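Long-range contact in HD-GYP domain-containing protein (Bdellovibrio bacteriovorus, PDB 3TM8), which is an unconventional member of the HD-GYP family of cyclic-di-GMP phosphodiesterases that binds two irons and probably acts in signalling: residues A[193-205]-A[246-258]. Residues are numbered along the deposited sequence; the frame is centred on the assembly and turned at random. Where two conformers were deposited one is given.
Sequences TQLLTLGALLHDY and FDQTVINIIGQHE. With FE (Fe (III) ion), chain E; FE (Fe (III) ion), chain D.
Asp204 and His257 meet at one iron of the two-iron centre of this HD-GYP domain, OD1 of Asp204 at 2.1 Å and NE2 of His257 at 2.2 Å from the metal. Glu258 OE2 joins them, its chain bent at chi2 to bring the carboxylate back to the ion. The other carboxylate oxygen of Asp204, OD2, binds the second iron with His203 NE2, so one aspartate bridges both metals, as does a water. His203 and Asp204 are the HD pair that names the superfamily; His232 completes the protein ligands of the first iron, His170 and Asn285 those of the second. The two imidazoles form a T-shaped pair, planes 81° apart: His203 CD2 lies over one face of the His257 ring, 3.5 Å from His257 CD2. Each ring is fixed from its far nitrogen. ND1 of His203 gives a nearly straight, in-plane bond to Ala200 O (2.7 Å), while ND1 of His257 reaches back to Ile253 O; both NE2 atoms are thereby turned to the irons. Behind this site the helical segments 193-202 and 248-256 cross at -40°, their axes 8.3 Å apart, with Gly199 at the close approach: its CA lies 4.3 Å from that of Val250. Val250 is a knob in the hole formed by Leu195, Leu198, Gly199 and Leu202. Its CG1, anti to the backbone N (chi1 173°), faces Leu202 CD1, and CG2 packs on Leu198. Ile253 uses the bare glycine backbone, CG2 resting against Gly199 O. At the outer end, Asp247 OD2 is hydrogen-bonded to Tyr133 OH and salt-bridged to Lys137 NZ of helix 130-149, while Leu195 CD2 lies 3.7 Å from Asp247 CG.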
# COMPACT_ATOMS: atom_id res chain seq x y z
N THR A 193 13.76 -9.20 -1.97
CA THR A 193 12.82 -8.63 -1.01
C THR A 193 12.45 -7.19 -1.39
O THR A 193 11.32 -6.77 -1.19
CB THR A 193 13.33 -8.70 0.45
OG1 THR A 193 14.53 -7.92 0.58
CG2 THR A 193 13.59 -10.15 0.85
N GLN A 194 13.40 -6.45 -1.95
CA GLN A 194 13.11 -5.10 -2.43
C GLN A 194 12.07 -5.14 -3.56
O GLN A 194 11.12 -4.38 -3.55
CB GLN A 194 14.38 -4.42 -2.92
CG GLN A 194 14.14 -3.04 -3.50
CD GLN A 194 15.43 -2.40 -3.92
OE1 GLN A 194 16.36 -3.09 -4.37
NE2 GLN A 194 15.54 -1.09 -3.75
N LEU A 195 12.27 -6.02 -4.53
CA LEU A 195 11.37 -6.10 -5.67
C LEU A 195 10.00 -6.67 -5.31
O LEU A 195 8.99 -6.24 -5.86
CB LEU A 195 12.01 -6.89 -6.82
CG LEU A 195 13.25 -6.21 -7.43
CD1 LEU A 195 13.80 -7.04 -8.57
CD2 LEU A 195 12.92 -4.78 -7.88
N LEU A 196 9.97 -7.61 -4.37
CA LEU A 196 8.73 -8.14 -3.81
C LEU A 196 7.93 -7.01 -3.18
O LEU A 196 6.72 -6.88 -3.40
CB LEU A 196 9.05 -9.22 -2.77
CG LEU A 196 7.90 -9.70 -1.89
CD1 LEU A 196 6.85 -10.42 -2.72
CD2 LEU A 196 8.41 -10.59 -0.76
N THR A 197 8.61 -6.20 -2.38
CA THR A 197 7.97 -5.10 -1.68
C THR A 197 7.43 -4.07 -2.67
O THR A 197 6.29 -3.60 -2.56
CB THR A 197 8.95 -4.45 -0.69
OG1 THR A 197 9.36 -5.44 0.26
CG2 THR A 197 8.32 -3.26 0.03
N LEU A 198 8.26 -3.71 -3.64
CA LEU A 198 7.86 -2.75 -4.67
C LEU A 198 6.66 -3.26 -5.48
O LEU A 198 5.70 -2.52 -5.73
CB LEU A 198 9.04 -2.43 -5.58
CG LEU A 198 8.81 -1.43 -6.70
CD1 LEU A 198 8.31 -0.09 -6.15
CD2 LEU A 198 10.09 -1.26 -7.52
N GLY A 199 6.73 -4.51 -5.92
CA GLY A 199 5.63 -5.09 -6.67
C GLY A 199 4.36 -5.14 -5.85
O GLY A 199 3.28 -4.80 -6.34
N ALA A 200 4.48 -5.53 -4.58
CA ALA A 200 3.32 -5.53 -3.69
C ALA A 200 2.73 -4.13 -3.52
O ALA A 200 1.53 -3.93 -3.56
CB ALA A 200 3.68 -6.15 -2.34
N LEU A 201 3.59 -3.14 -3.36
CA LEU A 201 3.11 -1.78 -3.21
C LEU A 201 2.29 -1.34 -4.42
O LEU A 201 1.26 -0.67 -4.27
CB LEU A 201 4.31 -0.87 -2.98
CG LEU A 201 4.03 0.59 -2.71
CD1 LEU A 201 3.08 0.76 -1.54
CD2 LEU A 201 5.35 1.29 -2.45
N LEU A 202 2.75 -1.72 -5.61
CA LEU A 202 2.14 -1.27 -6.85
C LEU A 202 1.13 -2.26 -7.44
O LEU A 202 0.61 -2.02 -8.53
CB LEU A 202 3.23 -1.00 -7.88
CG LEU A 202 4.30 0.04 -7.51
CD1 LEU A 202 5.37 0.10 -8.60
CD2 LEU A 202 3.68 1.42 -7.27
N HIS A 203 0.85 -3.35 -6.72
CA HIS A 203 0.21 -4.50 -7.36
C HIS A 203 -1.13 -4.18 -8.00
O HIS A 203 -1.47 -4.76 -9.04
CB HIS A 203 0.11 -5.71 -6.41
CG HIS A 203 -1.02 -5.63 -5.42
ND1 HIS A 203 -0.92 -4.95 -4.22
CD2 HIS A 203 -2.27 -6.15 -5.46
CE1 HIS A 203 -2.07 -5.07 -3.56
NE2 HIS A 203 -2.89 -5.80 -4.29
N ASP A 204 -1.89 -3.27 -7.40
CA ASP A 204 -3.25 -2.98 -7.86
C ASP A 204 -3.34 -1.74 -8.73
O ASP A 204 -4.40 -1.10 -8.82
CB ASP A 204 -4.21 -2.91 -6.67
CG ASP A 204 -4.83 -4.27 -6.36
OD1 ASP A 204 -4.86 -5.13 -7.27
OD2 ASP A 204 -5.29 -4.47 -5.21
N TYR A 205 -2.25 -1.42 -9.42
CA TYR A 205 -2.25 -0.33 -10.38
C TYR A 205 -3.43 -0.40 -11.35
O TYR A 205 -3.99 0.62 -11.75
CB TYR A 205 -0.92 -0.32 -11.14
CG TYR A 205 -0.86 0.71 -12.24
CD1 TYR A 205 -1.19 2.04 -12.00
CD2 TYR A 205 -0.47 0.35 -13.52
CE1 TYR A 205 -1.12 2.99 -13.02
CE2 TYR A 205 -0.41 1.27 -14.53
CZ TYR A 205 -0.74 2.59 -14.28
OH TYR A 205 -0.67 3.48 -15.32
N PHE A 246 10.71 -0.23 -15.57
CA PHE A 246 10.03 -1.18 -14.68
C PHE A 246 10.79 -2.49 -14.59
O PHE A 246 11.20 -3.06 -15.60
CB PHE A 246 8.58 -1.43 -15.12
CG PHE A 246 7.58 -0.54 -14.44
CD1 PHE A 246 6.71 -1.05 -13.49
CD2 PHE A 246 7.51 0.81 -14.75
CE1 PHE A 246 5.80 -0.23 -12.86
CE2 PHE A 246 6.60 1.64 -14.12
CZ PHE A 246 5.74 1.11 -13.17
N ASP A 247 10.99 -2.97 -13.36
CA ASP A 247 11.61 -4.28 -13.17
C ASP A 247 10.66 -5.40 -13.57
O ASP A 247 9.46 -5.34 -13.30
CB ASP A 247 12.02 -4.46 -11.71
CG ASP A 247 13.12 -3.51 -11.30
OD1 ASP A 247 14.30 -3.84 -11.53
OD2 ASP A 247 12.80 -2.44 -10.74
N GLN A 248 11.20 -6.45 -14.20
CA GLN A 248 10.36 -7.56 -14.64
C GLN A 248 9.57 -8.18 -13.48
O GLN A 248 8.40 -8.52 -13.64
CB GLN A 248 11.18 -8.63 -15.34
CG GLN A 248 10.32 -9.71 -15.98
CD GLN A 248 9.41 -9.16 -17.07
OE1 GLN A 248 9.87 -8.44 -17.96
NE2 GLN A 248 8.13 -9.48 -17.00
N THR A 249 10.20 -8.31 -12.32
CA THR A 249 9.52 -8.88 -11.16
C THR A 249 8.29 -8.06 -10.79
O THR A 249 7.24 -8.61 -10.43
CB THR A 249 10.45 -8.94 -9.94
OG1 THR A 249 11.55 -9.82 -10.21
CG2 THR A 249 9.69 -9.43 -8.71
N VAL A 250 8.41 -6.74 -10.87
CA VAL A 250 7.31 -5.84 -10.55
C VAL A 250 6.17 -5.99 -11.57
O VAL A 250 4.99 -6.09 -11.20
CB VAL A 250 7.81 -4.39 -10.47
CG1 VAL A 250 6.66 -3.42 -10.30
CG2 VAL A 250 8.82 -4.25 -9.32
N ILE A 251 6.53 -6.03 -12.85
CA ILE A 251 5.55 -6.30 -13.90
C ILE A 251 4.86 -7.64 -13.66
O ILE A 251 3.65 -7.75 -13.79
CB ILE A 251 6.21 -6.31 -15.30
CG1 ILE A 251 6.78 -4.92 -15.63
CG2 ILE A 251 5.22 -6.77 -16.38
CD1 ILE A 251 7.84 -4.94 -16.73
N ASN A 252 5.63 -8.67 -13.31
CA ASN A 252 5.05 -9.97 -13.03
C ASN A 252 4.06 -9.93 -11.88
O ASN A 252 3.00 -10.54 -11.94
CB ASN A 252 6.12 -11.00 -12.71
CG ASN A 252 6.97 -11.34 -13.91
OD1 ASN A 252 6.62 -11.03 -15.05
ND2 ASN A 252 8.11 -11.99 -13.66
N ILE A 253 4.41 -9.23 -10.81
CA ILE A 253 3.51 -9.14 -9.66
C ILE A 253 2.23 -8.38 -10.02
O ILE A 253 1.12 -8.80 -9.69
CB ILE A 253 4.23 -8.53 -8.45
CG1 ILE A 253 5.27 -9.53 -7.92
CG2 ILE A 253 3.24 -8.15 -7.36
CD1 ILE A 253 6.27 -8.90 -6.95
N ILE A 254 2.36 -7.26 -10.73
CA ILE A 254 1.18 -6.52 -11.15
C ILE A 254 0.24 -7.42 -11.97
O ILE A 254 -0.98 -7.43 -11.75
CB ILE A 254 1.58 -5.25 -11.92
CG1 ILE A 254 2.21 -4.25 -10.96
CG2 ILE A 254 0.36 -4.63 -12.61
CD1 ILE A 254 2.90 -3.09 -11.64
N GLY A 255 0.81 -8.19 -12.89
CA GLY A 255 0.01 -9.00 -13.80
C GLY A 255 -0.44 -10.34 -13.27
O GLY A 255 -1.44 -10.87 -13.74
N GLN A 256 0.29 -10.91 -12.30
CA GLN A 256 0.04 -12.30 -11.89
C GLN A 256 -0.53 -12.44 -10.48
O GLN A 256 -0.77 -13.56 -10.02
CB GLN A 256 1.32 -13.14 -11.98
CG GLN A 256 1.95 -13.20 -13.36
CD GLN A 256 3.28 -13.95 -13.33
OE1 GLN A 256 3.70 -14.46 -12.30
NE2 GLN A 256 3.95 -14.00 -14.48
N HIS A 257 -0.74 -11.33 -9.78
CA HIS A 257 -1.04 -11.43 -8.36
C HIS A 257 -2.45 -11.95 -8.05
O HIS A 257 -2.75 -12.23 -6.90
CB HIS A 257 -0.86 -10.08 -7.67
CG HIS A 257 -1.94 -9.10 -8.01
ND1 HIS A 257 -1.84 -8.20 -9.05
CD2 HIS A 257 -3.16 -8.90 -7.46
CE1 HIS A 257 -2.95 -7.49 -9.12
NE2 HIS A 257 -3.77 -7.89 -8.17
N GLU A 258 -3.31 -12.06 -9.07
CA GLU A 258 -4.64 -12.65 -8.87
C GLU A 258 -4.66 -14.12 -9.30
O GLU A 258 -5.71 -14.77 -9.26
CB GLU A 258 -5.72 -11.88 -9.62
CG GLU A 258 -5.90 -10.45 -9.15
CD GLU A 258 -6.36 -10.32 -7.70
OE1 GLU A 258 -6.65 -11.34 -7.04
OE2 GLU A 258 -6.45 -9.17 -7.23
FE FE E . -5.66 -7.12 -7.32
FE FE D . -5.11 -6.22 -4.07
O HOH W 1 -4.96 -7.50 -5.57